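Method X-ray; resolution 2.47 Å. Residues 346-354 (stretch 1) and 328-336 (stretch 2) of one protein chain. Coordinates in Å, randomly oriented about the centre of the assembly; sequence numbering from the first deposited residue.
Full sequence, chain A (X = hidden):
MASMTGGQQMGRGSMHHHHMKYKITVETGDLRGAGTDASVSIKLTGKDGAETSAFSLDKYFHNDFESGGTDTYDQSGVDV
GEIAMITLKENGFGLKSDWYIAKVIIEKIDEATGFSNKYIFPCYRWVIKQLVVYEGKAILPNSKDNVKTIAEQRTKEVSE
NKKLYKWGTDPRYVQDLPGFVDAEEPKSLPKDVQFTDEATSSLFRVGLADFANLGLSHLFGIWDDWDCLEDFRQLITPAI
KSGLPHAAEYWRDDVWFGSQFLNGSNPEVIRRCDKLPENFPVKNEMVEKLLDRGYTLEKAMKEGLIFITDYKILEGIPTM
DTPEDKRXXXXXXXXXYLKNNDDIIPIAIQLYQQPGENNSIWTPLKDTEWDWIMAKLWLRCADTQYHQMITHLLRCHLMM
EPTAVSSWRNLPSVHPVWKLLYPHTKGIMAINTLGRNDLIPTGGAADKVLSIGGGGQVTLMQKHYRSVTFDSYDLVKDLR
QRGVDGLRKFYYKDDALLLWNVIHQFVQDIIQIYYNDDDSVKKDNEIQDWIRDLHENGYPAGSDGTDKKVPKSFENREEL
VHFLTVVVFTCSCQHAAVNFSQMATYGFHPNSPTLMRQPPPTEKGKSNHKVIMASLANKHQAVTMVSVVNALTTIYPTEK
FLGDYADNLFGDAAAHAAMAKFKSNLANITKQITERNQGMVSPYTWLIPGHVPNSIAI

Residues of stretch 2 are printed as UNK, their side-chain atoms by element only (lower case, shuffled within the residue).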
# COMPACT_ATOMS: atom_id res chain seq x y z
N PRO A 346 3.47 0.99 29.07
CA PRO A 346 4.17 2.27 29.18
C PRO A 346 4.52 2.55 30.64
O PRO A 346 3.69 2.32 31.51
CB PRO A 346 3.12 3.27 28.69
CG PRO A 346 1.82 2.63 29.03
CD PRO A 346 2.03 1.16 28.83
N ILE A 347 5.74 3.02 30.90
CA ILE A 347 6.16 3.30 32.26
C ILE A 347 6.69 4.72 32.44
O ILE A 347 6.89 5.17 33.57
CB ILE A 347 7.23 2.30 32.74
CG1 ILE A 347 8.47 2.37 31.85
CG2 ILE A 347 6.66 0.89 32.74
CD1 ILE A 347 9.64 1.55 32.36
N ALA A 348 6.91 5.43 31.34
CA ALA A 348 7.43 6.79 31.41
C ALA A 348 7.25 7.52 30.09
O ALA A 348 7.32 6.91 29.03
CB ALA A 348 8.89 6.78 31.81
N ILE A 349 7.00 8.83 30.16
CA ILE A 349 6.80 9.64 28.96
C ILE A 349 7.36 11.05 29.15
O ILE A 349 7.19 11.66 30.19
CB ILE A 349 5.31 9.76 28.60
CG1 ILE A 349 4.74 8.39 28.21
CG2 ILE A 349 5.12 10.75 27.46
CD1 ILE A 349 3.24 8.40 28.00
N GLN A 350 8.03 11.54 28.11
CA GLN A 350 8.52 12.92 28.09
C GLN A 350 8.03 13.57 26.80
O GLN A 350 8.31 13.08 25.72
CB GLN A 350 10.05 12.94 28.16
CG GLN A 350 10.65 14.33 28.27
CD GLN A 350 12.17 14.29 28.38
OE1 GLN A 350 12.71 13.95 29.43
NE2 GLN A 350 12.85 14.63 27.30
N LEU A 351 7.28 14.66 26.93
CA LEU A 351 6.58 15.24 25.78
C LEU A 351 7.50 15.89 24.76
O LEU A 351 7.27 15.79 23.55
CB LEU A 351 5.52 16.24 26.25
CG LEU A 351 4.43 15.67 27.16
CD1 LEU A 351 3.42 16.75 27.53
CD2 LEU A 351 3.72 14.49 26.50
N TYR A 352 8.55 16.56 25.23
CA TYR A 352 9.50 17.22 24.33
C TYR A 352 10.89 16.61 24.47
O TYR A 352 11.22 16.04 25.51
CB TYR A 352 9.55 18.72 24.60
CG TYR A 352 8.28 19.47 24.26
CD1 TYR A 352 8.00 19.87 22.96
CD2 TYR A 352 7.36 19.79 25.25
CE1 TYR A 352 6.84 20.56 22.65
CE2 TYR A 352 6.19 20.48 24.96
CZ TYR A 352 5.94 20.86 23.65
OH TYR A 352 4.78 21.55 23.36
N GLN A 353 11.69 16.74 23.42
CA GLN A 353 13.01 16.10 23.37
C GLN A 353 13.93 16.58 24.49
O GLN A 353 14.56 15.77 25.17
CB GLN A 353 13.67 16.35 22.01
CG GLN A 353 13.09 15.53 20.87
CD GLN A 353 13.47 14.06 20.97
OE1 GLN A 353 14.65 13.72 21.00
NE2 GLN A 353 12.47 13.19 21.02
N GLN A 354 14.01 17.89 24.68
CA GLN A 354 14.95 18.47 25.62
C GLN A 354 14.33 18.67 27.00
O GLN A 354 13.32 19.35 27.14
CB GLN A 354 15.47 19.81 25.09
CG GLN A 354 16.26 19.68 23.80
CD GLN A 354 17.50 18.82 23.97
OE1 GLN A 354 18.19 18.89 24.98
NE2 GLN A 354 17.78 17.99 22.97
N UNK A 328 -1.55 21.63 17.85
CA UNK A 328 -0.28 21.47 18.53
C UNK A 328 0.21 20.03 18.47
O UNK A 328 -0.58 19.10 18.28
c UNK A 328 -1.83 25.92 20.45
o UNK A 328 -2.28 27.21 20.60
c UNK A 328 -2.73 24.90 20.28
c UNK A 328 -2.27 23.60 20.13
c UNK A 328 -0.42 21.90 19.99
c UNK A 328 -0.91 23.32 20.16
c UNK A 328 -0.02 24.37 20.33
c UNK A 328 -0.47 25.67 20.48
N UNK A 329 1.51 19.87 18.62
CA UNK A 329 2.13 18.55 18.71
C UNK A 329 3.44 18.71 19.46
O UNK A 329 4.02 19.79 19.49
c UNK A 329 1.19 15.74 17.82
c UNK A 329 3.67 18.51 16.71
c UNK A 329 2.48 16.42 17.40
c UNK A 329 2.39 17.94 17.32
N UNK A 330 3.91 17.63 20.06
CA UNK A 330 5.19 17.65 20.76
C UNK A 330 6.16 16.71 20.05
O UNK A 330 5.92 16.31 18.91
c UNK A 330 5.02 17.24 22.24
c UNK A 330 3.90 18.03 22.89
o UNK A 330 4.74 15.83 22.33
N UNK A 331 7.26 16.39 20.71
CA UNK A 331 8.28 15.53 20.14
C UNK A 331 8.66 14.49 21.19
O UNK A 331 9.81 14.44 21.64
o UNK A 331 10.08 16.96 20.89
c UNK A 331 9.12 17.42 18.73
c UNK A 331 9.51 16.35 19.73
N UNK A 332 7.69 13.65 21.57
CA UNK A 332 7.76 12.85 22.79
C UNK A 332 8.68 11.64 22.74
O UNK A 332 9.13 11.23 21.67
c UNK A 332 6.48 13.35 20.79
c UNK A 332 6.31 12.39 22.97
c UNK A 332 5.81 12.26 21.58
N UNK A 333 8.95 11.09 23.92
CA UNK A 333 9.62 9.80 24.05
C UNK A 333 8.81 8.95 25.01
O UNK A 333 8.40 9.42 26.07
c UNK A 333 12.01 10.80 23.74
c UNK A 333 11.04 9.97 24.58
c UNK A 333 11.94 12.26 24.13
c UNK A 333 13.42 10.26 23.87
N UNK A 334 8.57 7.70 24.64
CA UNK A 334 7.85 6.78 25.49
C UNK A 334 8.72 5.61 25.86
O UNK A 334 9.45 5.08 25.03
N UNK A 335 8.65 5.19 27.12
CA UNK A 335 9.42 4.04 27.58
C UNK A 335 8.46 2.93 27.99
O UNK A 335 7.46 3.18 28.66
c UNK A 335 11.50 3.50 29.02
c UNK A 335 10.31 4.43 28.76
c UNK A 335 12.50 3.59 27.88
c UNK A 335 12.16 3.84 30.34
N UNK A 336 8.76 1.71 27.58
CA UNK A 336 7.89 0.58 27.83
C UNK A 336 8.64 -0.55 28.53
O UNK A 336 9.86 -0.65 28.44
c UNK A 336 4.32 1.93 25.11
c UNK A 336 5.08 0.99 25.78
c UNK A 336 4.93 2.98 24.44
c UNK A 336 7.06 2.13 25.13
c UNK A 336 6.31 3.08 24.46
c UNK A 336 7.28 0.06 26.53
c UNK A 336 6.46 1.09 25.80
O HOH W 1 3.69 22.20 21.10

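Position 328 has eight side-chain atoms: one carbon leading to a six-carbon ring that bears an oxygen. It touches nothing on stretch 1; the phenol identifies Tyr328. Position 329 carries four carbons, forked at the first, with one arm two carbons long, and they make no contact with stretch 1. This is Ile329, whose CB points away from stretch 1; its backbone O instead accepts a hydrogen bond from water 1 (2.9 Å), which also lies 2.6 Å from Tyr352 OH.

At position 330, a first carbon carries one oxygen and one carbon. The oxygen donates to Leu351 O at 2.8 Å, so it is a hydroxyl, and the residue is Thr330. Its CB lies 4.0 Å from the centroid of the Tyr352 ring, 17° off the normal, a CH-pi contact over the face. Position 331 repeats the same three-atom pattern. Its oxygen accepts from Gln353 N at 3.0 Å, giving Thr331; Thr331 N donates to Leu351 O (2.9 Å, 131°), and Thr331 O accepts from Gln353 NE2 (3.0 Å, 158°).

Position 332 has three carbons closing a ring onto its own backbone N, which defines Pro332. That N has no hydrogen to share, so its 2.9 Å approach to Leu351 O is not a hydrogen bond; Pro332 CA instead makes a CA-H...O contact with Gln350 O (3.0 Å).

Position 333 shows four carbons forked at the second, an end carbon reaching the Gln353 side chain. It is Leu333, with CD1 3.3 Å from Gln353 NE2. Position 334 has no side-chain atoms; its CA lies 3.6 Å from Ala348 O, a CA-H...O contact, and it is Gly334. Position 335 again has four carbons forked at the second, packed on Ala348 and Ile347: Leu335, whose CB packs 4.1 Å from Ala348 CB and whose CD2 lies 4.0 Å from Ile347 CD1. Position 336 has one carbon and a six-carbon ring without oxygen, which approaches Pro346. It is Phe336: CD2 lies 3.7 Å from Pro346 N, and CE2 lies 4.0 Å from Pro346 CB. An ideal CB on Gly334 would lie 3.3 Å from Phe336 CE1.

The contact is an antiparallel strand pair, its axes at 157°, held by backbone bonds: Leu333 N to Gln350 O (2.8 Å), Gln350 N to Leu333 O (3.0 Å), Leu335 N to Ala348 O (2.9 Å) and Ile347 N to Leu335 O (2.8 Å). The register slips by one between Pro346 and Ala348, a beta bulge. Leu333, Leu335, Ala348 and Gln350 share one face; Pro346, Ile349 and Phe336 occupy the other. Beyond the strands, threonine hydroxyls and the Gln353 amide extend the pairing into the loops, bringing the buried surface to 736 Å².

Stretch 2, residues 328-336: YITTPLGLF
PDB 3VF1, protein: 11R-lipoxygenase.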